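Long-range contact in DNA repair protein PprA (Deinococcus deserti, PDB 6MC8), which probably binds DNA and takes part in the repair of radiation damage and in genome segregation, and is linked to filament formation: residues 165-179 with 182-196. The protein carries 2 engineered substitutions. Sequence-based numbering, arbitrary orientation.
Sequences ARDFETHWTPGAAQT and RTWRQGETLAVEVHR
Trp172 reaches over the neighbouring strand and lays its indole almost flat on the guanidinium of Arg182, the two planes only 18° apart. Arg182 CD sits 3.8 Å from the centroid of the six-membered ring, straight above the face, while CZ lies over Trp172 CZ2. What holds the guanidinium in this plane is Glu193 on the next strand: Arg182 NE and NH2 both donate, side-on, to its OE1, with NE at 2.9 Å from OE1. The arginine chain runs extended from CG to NE, which carries the charged end along the indole to that carboxylate. Trp172 CZ3 and CH2 then reach His195 CB, so the indole of the outer strand spans strand 179-186 and touches strand 189-195. Without the long side chain, an alanine here in place of Arg182 would probably leave the carboxylate of Glu193 without this partner for its charge and the Trp172 indole freer to turn.

Further along, Thr170 grips Thr183 twice: its backbone N donates to Thr183 O at 2.8 Å, and its OG1 accepts from Thr183 N at 2.9 Å, a side-chain oxygen standing in for a backbone carbonyl. Arg185 N donates to Phe168 O, and Phe168 CZ touches Thr183 CG2 and Leu190 CD1. Arg185 itself sends its guanidinium to the carbonyls of Leu161, Ile162 and Gly271. Asp167 OD1 takes the amide of Gly187 in the 186-189 turn, 160° at the hydrogen, and a water links OD1 to Gly187 O. At the far end Arg196 NE points straight at Ala177 O (2.8 Å), in the guanidinium plane, and its other nitrogens bind Asp289 and Gln292 of helix 274-304.

The whole is an antiparallel beta meander: hairpin 168-176/179-186 continues through a type II' turn into strand 189-195, with the outer strand broken between its two paired ends.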
loop_
_atom_site.group_PDB
_atom_site.type_symbol
_atom_site.label_atom_id
_atom_site.label_comp_id
_atom_site.label_asym_id
_atom_site.label_seq_id
_atom_site.Cartn_x
_atom_site.Cartn_y
_atom_site.Cartn_z
ATOM N N ALA A 165 -3.165 7.250 6.165
ATOM C CA ALA A 165 -3.120 6.182 5.186
ATOM C C ALA A 165 -1.690 5.733 4.908
ATOM O O ALA A 165 -0.709 6.369 5.292
ATOM C CB ALA A 165 -3.796 6.619 3.889
ATOM N N ARG A 166 -1.603 4.597 4.229
ATOM C CA ARG A 166 -0.403 4.058 3.605
ATOM C C ARG A 166 -0.324 4.626 2.194
ATOM O O ARG A 166 -0.679 5.792 2.003
ATOM C CB ARG A 166 -0.421 2.537 3.639
ATOM C CG ARG A 166 -0.340 2.003 5.057
ATOM C CD ARG A 166 -0.654 0.533 5.139
ATOM N NE ARG A 166 -0.699 0.070 6.521
ATOM C CZ ARG A 166 0.279 -0.588 7.128
ATOM N NH1 ARG A 166 1.373 -0.913 6.464
ATOM N NH2 ARG A 166 0.143 -0.956 8.390
ATOM N N ASP A 167 0.296 3.890 1.267
ATOM C CA ASP A 167 0.391 4.303 -0.132
ATOM C C ASP A 167 -0.950 4.745 -0.707
ATOM O O ASP A 167 -1.960 4.053 -0.583
ATOM C CB ASP A 167 0.933 3.169 -1.001
ATOM C CG ASP A 167 2.321 2.737 -0.608
ATOM O OD1 ASP A 167 2.997 3.477 0.128
ATOM O OD2 ASP A 167 2.756 1.672 -1.084
ATOM N N PHE A 168 -0.958 5.935 -1.298
ATOM C CA PHE A 168 -2.128 6.475 -1.969
ATOM C C PHE A 168 -1.634 7.292 -3.151
ATOM O O PHE A 168 -0.447 7.593 -3.249
ATOM C CB PHE A 168 -2.995 7.333 -1.025
ATOM C CG PHE A 168 -2.383 8.660 -0.658
ATOM C CD1 PHE A 168 -1.457 8.754 0.363
ATOM C CD2 PHE A 168 -2.773 9.826 -1.306
ATOM C CE1 PHE A 168 -0.901 9.975 0.698
ATOM C CE2 PHE A 168 -2.216 11.038 -0.973
ATOM C CZ PHE A 168 -1.284 11.112 0.032
ATOM N N GLU A 169 -2.536 7.625 -4.061
ATOM C CA GLU A 169 -2.095 8.466 -5.192
ATOM C C GLU A 169 -3.301 9.252 -5.661
ATOM O O GLU A 169 -4.340 8.691 -5.784
ATOM C CB GLU A 169 -1.634 7.630 -6.378
ATOM C CG GLU A 169 -1.259 8.456 -7.568
ATOM C CD GLU A 169 -0.755 7.649 -8.725
ATOM O OE1 GLU A 169 -0.660 6.414 -8.585
ATOM O OE2 GLU A 169 -0.454 8.249 -9.775
ATOM N N THR A 170 -3.148 10.539 -5.848
ATOM C CA THR A 170 -4.270 11.338 -6.381
ATOM C C THR A 170 -4.151 11.476 -7.893
ATOM O O THR A 170 -3.083 11.295 -8.455
ATOM C CB THR A 170 -4.447 12.702 -5.722
ATOM O OG1 THR A 170 -3.397 13.554 -6.122
ATOM C CG2 THR A 170 -4.435 12.655 -4.224
ATOM N N HIS A 171 -5.291 11.745 -8.506
ATOM C CA HIS A 171 -5.439 12.089 -9.932
ATOM C C HIS A 171 -5.075 13.562 -10.080
ATOM O O HIS A 171 -4.975 14.276 -9.120
ATOM C CB HIS A 171 -6.886 11.909 -10.411
ATOM C CG HIS A 171 -7.325 10.554 -10.859
ATOM N ND1 HIS A 171 -6.844 9.952 -11.965
ATOM C CD2 HIS A 171 -8.274 9.733 -10.399
ATOM C CE1 HIS A 171 -7.430 8.803 -12.122
ATOM N NE2 HIS A 171 -8.291 8.649 -11.193
ATOM N N TRP A 172 -4.923 14.019 -11.297
ATOM C CA TRP A 172 -4.625 15.422 -11.537
ATOM C C TRP A 172 -5.773 16.300 -11.055
ATOM O O TRP A 172 -6.946 15.990 -11.263
ATOM C CB TRP A 172 -4.381 15.676 -13.022
ATOM C CG TRP A 172 -3.144 15.072 -13.595
ATOM C CD1 TRP A 172 -3.065 13.994 -14.417
ATOM C CD2 TRP A 172 -1.802 15.510 -13.383
ATOM N NE1 TRP A 172 -1.762 13.742 -14.745
ATOM C CE2 TRP A 172 -0.964 14.658 -14.116
ATOM C CE3 TRP A 172 -1.229 16.543 -12.641
ATOM C CZ2 TRP A 172 0.413 14.810 -14.138
ATOM C CZ3 TRP A 172 0.131 16.686 -12.657
ATOM C CH2 TRP A 172 0.942 15.825 -13.401
ATOM N N THR A 173 -5.426 17.397 -10.392
ATOM C CA THR A 173 -6.389 18.399 -9.984
ATOM C C THR A 173 -5.811 19.765 -10.339
ATOM O O THR A 173 -4.586 19.915 -10.398
ATOM C CB THR A 173 -6.723 18.272 -8.472
ATOM O OG1 THR A 173 -7.818 19.124 -8.120
ATOM C CG2 THR A 173 -5.554 18.602 -7.594
ATOM N N PRO A 174 -6.651 20.745 -10.679
ATOM C CA PRO A 174 -6.121 22.047 -11.107
ATOM C C PRO A 174 -5.473 22.804 -9.959
ATOM O O PRO A 174 -6.020 22.884 -8.858
ATOM C CB PRO A 174 -7.363 22.777 -11.629
ATOM C CG PRO A 174 -8.311 21.711 -11.968
ATOM C CD PRO A 174 -8.090 20.635 -10.969
ATOM N N GLY A 175 -4.326 23.393 -10.264
ATOM C CA GLY A 175 -3.592 24.247 -9.328
ATOM C C GLY A 175 -3.519 25.712 -9.729
ATOM O O GLY A 175 -2.847 26.414 -9.031
ATOM N N ALA A 176 -4.187 26.104 -10.808
ATOM C CA ALA A 176 -4.294 27.424 -11.489
ATOM C C ALA A 176 -3.086 27.679 -12.379
ATOM O O ALA A 176 -2.284 26.820 -12.481
ATOM C CB ALA A 176 -4.568 28.587 -10.568
ATOM N N ALA A 177 -3.063 28.797 -13.089
ATOM C CA ALA A 177 -1.901 29.265 -13.881
ATOM C C ALA A 177 -1.379 28.203 -14.852
ATOM O O ALA A 177 -0.183 28.099 -14.965
ATOM C CB ALA A 177 -0.841 29.705 -12.923
ATOM N N GLN A 178 -2.290 27.477 -15.498
ATOM C CA GLN A 178 -2.057 26.323 -16.401
ATOM C C GLN A 178 -1.376 25.205 -15.613
ATOM O O GLN A 178 -0.876 24.333 -16.229
ATOM C CB GLN A 178 -1.247 26.677 -17.638
ATOM C CG GLN A 178 -1.943 27.600 -18.589
ATOM C CD GLN A 178 -1.024 28.012 -19.707
ATOM O OE1 GLN A 178 0.140 27.649 -19.752
ATOM N NE2 GLN A 178 -1.543 28.791 -20.623
ATOM N N THR A 179 -1.542 25.182 -14.301
ATOM C CA THR A 179 -0.834 24.247 -13.441
ATOM C C THR A 179 -1.771 23.149 -12.953
ATOM O O THR A 179 -2.889 23.420 -12.513
ATOM C CB THR A 179 -0.212 25.015 -12.266
ATOM O OG1 THR A 179 0.967 25.698 -12.706
ATOM C CG2 THR A 179 0.081 24.146 -11.076
ATOM N N ARG A 182 -0.720 16.762 -8.325
ATOM C CA ARG A 182 -1.103 15.484 -7.747
ATOM C C ARG A 182 -0.142 15.114 -6.626
ATOM O O ARG A 182 1.004 15.561 -6.593
ATOM C CB ARG A 182 -1.154 14.370 -8.801
ATOM C CG ARG A 182 0.144 14.083 -9.518
ATOM C CD ARG A 182 -0.099 13.057 -10.598
ATOM N NE ARG A 182 1.065 12.815 -11.436
ATOM C CZ ARG A 182 1.083 11.953 -12.444
ATOM N NH1 ARG A 182 0.002 11.251 -12.729
ATOM N NH2 ARG A 182 2.178 11.795 -13.169
ATOM N N THR A 183 -0.631 14.288 -5.709
ATOM C CA THR A 183 0.072 13.919 -4.489
ATOM C C THR A 183 0.023 12.408 -4.325
ATOM O O THR A 183 -1.023 11.793 -4.540
ATOM C CB THR A 183 -0.564 14.627 -3.275
ATOM O OG1 THR A 183 -0.377 16.042 -3.395
ATOM C CG2 THR A 183 0.017 14.139 -1.953
ATOM N N TRP A 184 1.156 11.804 -3.968
ATOM C CA TRP A 184 1.173 10.368 -3.751
ATOM C C TRP A 184 2.173 10.005 -2.663
ATOM O O TRP A 184 3.146 10.722 -2.422
ATOM C CB TRP A 184 1.481 9.617 -5.051
ATOM C CG TRP A 184 2.883 9.716 -5.572
ATOM C CD1 TRP A 184 3.857 8.774 -5.465
ATOM C CD2 TRP A 184 3.471 10.824 -6.259
ATOM N NE1 TRP A 184 5.006 9.210 -6.066
ATOM C CE2 TRP A 184 4.798 10.470 -6.557
ATOM C CE3 TRP A 184 3.004 12.082 -6.650
ATOM C CZ2 TRP A 184 5.662 11.320 -7.239
ATOM C CZ3 TRP A 184 3.865 12.923 -7.323
ATOM C CH2 TRP A 184 5.179 12.542 -7.604
ATOM N N ARG A 185 1.901 8.888 -1.996
ATOM C CA ARG A 185 2.812 8.274 -1.042
ATOM C C ARG A 185 3.224 6.902 -1.555
ATOM O O ARG A 185 2.380 6.131 -2.015
ATOM C CB ARG A 185 2.177 8.150 0.351
ATOM C CG ARG A 185 3.049 7.402 1.358
ATOM C CD ARG A 185 2.479 7.344 2.757
ATOM N NE ARG A 185 2.573 8.627 3.434
ATOM C CZ ARG A 185 1.530 9.341 3.822
ATOM N NH1 ARG A 185 0.307 8.888 3.612
ATOM N NH2 ARG A 185 1.711 10.501 4.428
ATOM N N GLN A 186 4.520 6.611 -1.496
ATOM C CA GLN A 186 5.037 5.277 -1.773
ATOM C C GLN A 186 5.963 4.893 -0.629
ATOM O O GLN A 186 7.094 5.381 -0.551
ATOM C CB GLN A 186 5.764 5.217 -3.112
ATOM C CG GLN A 186 6.141 3.810 -3.511
ATOM C CD GLN A 186 6.822 3.754 -4.849
ATOM O OE1 GLN A 186 7.097 4.782 -5.460
ATOM N NE2 GLN A 186 7.089 2.548 -5.325
ATOM N N GLY A 187 5.482 4.025 0.254
ATOM C CA GLY A 187 6.245 3.629 1.417
ATOM C C GLY A 187 6.299 4.713 2.468
ATOM O O GLY A 187 5.273 5.088 3.037
ATOM N N GLU A 188 7.493 5.227 2.736
ATOM C CA GLU A 188 7.677 6.307 3.691
ATOM C C GLU A 188 7.767 7.668 3.022
ATOM O O GLU A 188 7.875 8.679 3.719
ATOM C CB GLU A 188 8.935 6.061 4.528
ATOM C CG GLU A 188 8.883 4.803 5.375
ATOM C CD GLU A 188 7.835 4.871 6.461
ATOM O OE1 GLU A 188 7.600 5.972 6.999
ATOM O OE2 GLU A 188 7.239 3.819 6.772
ATOM N N THR A 189 7.712 7.715 1.696
ATOM C CA THR A 189 7.977 8.923 0.931
ATOM C C THR A 189 6.665 9.558 0.488
ATOM O O THR A 189 5.939 8.979 -0.323
ATOM C CB THR A 189 8.843 8.606 -0.286
ATOM O OG1 THR A 189 10.050 7.964 0.134
ATOM C CG2 THR A 189 9.194 9.875 -1.032
ATOM N N LEU A 190 6.368 10.742 1.011
ATOM C CA LEU A 190 5.296 11.576 0.490
ATOM C C LEU A 190 5.851 12.434 -0.634
ATOM O O LEU A 190 6.962 12.957 -0.532
ATOM C CB LEU A 190 4.697 12.470 1.578
ATOM C CG LEU A 190 3.513 13.349 1.166
ATOM C CD1 LEU A 190 2.309 12.504 0.824
ATOM C CD2 LEU A 190 3.177 14.367 2.223
ATOM N N ALA A 191 5.089 12.567 -1.711
ATOM C CA ALA A 191 5.557 13.299 -2.873
ATOM C C ALA A 191 4.421 14.082 -3.508
ATOM O O ALA A 191 3.255 13.694 -3.412
ATOM C CB ALA A 191 6.178 12.357 -3.888
ATOM N N VAL A 192 4.770 15.187 -4.156
ATOM C CA VAL A 192 3.809 16.035 -4.844
ATOM C C VAL A 192 4.442 16.533 -6.140
ATOM O O VAL A 192 5.627 16.887 -6.172
ATOM C CB VAL A 192 3.319 17.190 -3.937
ATOM C CG1 VAL A 192 4.456 18.041 -3.429
ATOM C CG2 VAL A 192 2.295 18.055 -4.643
ATOM N N GLU A 193 3.675 16.482 -7.224
ATOM C CA GLU A 193 4.105 16.948 -8.531
ATOM C C GLU A 193 3.285 18.172 -8.898
ATOM O O GLU A 193 2.076 18.199 -8.670
ATOM C CB GLU A 193 3.933 15.858 -9.591
ATOM C CG GLU A 193 4.404 16.249 -10.979
ATOM C CD GLU A 193 4.197 15.156 -11.994
ATOM O OE1 GLU A 193 3.651 14.100 -11.631
ATOM O OE2 GLU A 193 4.582 15.349 -13.159
ATOM N N VAL A 194 3.946 19.185 -9.443
ATOM C CA VAL A 194 3.301 20.374 -9.980
ATOM C C VAL A 194 3.691 20.485 -11.446
ATOM O O VAL A 194 4.880 20.538 -11.771
ATOM C CB VAL A 194 3.701 21.629 -9.186
ATOM C CG1 VAL A 194 3.291 22.870 -9.908
ATOM C CG2 VAL A 194 3.050 21.607 -7.826
ATOM N N HIS A 195 2.695 20.518 -12.325
ATOM C CA HIS A 195 2.901 20.353 -13.757
ATOM C C HIS A 195 2.264 21.488 -14.543
ATOM O O HIS A 195 1.063 21.736 -14.417
ATOM C CB HIS A 195 2.317 19.026 -14.221
ATOM C CG HIS A 195 2.447 18.781 -15.688
ATOM N ND1 HIS A 195 3.628 18.396 -16.278
ATOM C CD2 HIS A 195 1.537 18.858 -16.685
ATOM C CE1 HIS A 195 3.441 18.247 -17.575
ATOM N NE2 HIS A 195 2.181 18.525 -17.848
ATOM N N ARG A 196 3.064 22.155 -15.365
ATOM C CA ARG A 196 2.561 23.075 -16.384
ATOM C C ARG A 196 3.085 22.581 -17.723
ATOM O O ARG A 196 4.315 22.440 -17.878
ATOM C CB ARG A 196 2.988 24.516 -16.131
ATOM C CG ARG A 196 2.328 25.490 -17.089
ATOM C CD ARG A 196 2.825 26.907 -16.936
ATOM N NE ARG A 196 2.489 27.491 -15.649
ATOM C CZ ARG A 196 3.386 27.810 -14.728
ATOM N NH1 ARG A 196 4.669 27.594 -14.957
ATOM N NH2 ARG A 196 3.001 28.343 -13.583
HETATM O O HOH W 1 2.827 3.968 3.360
#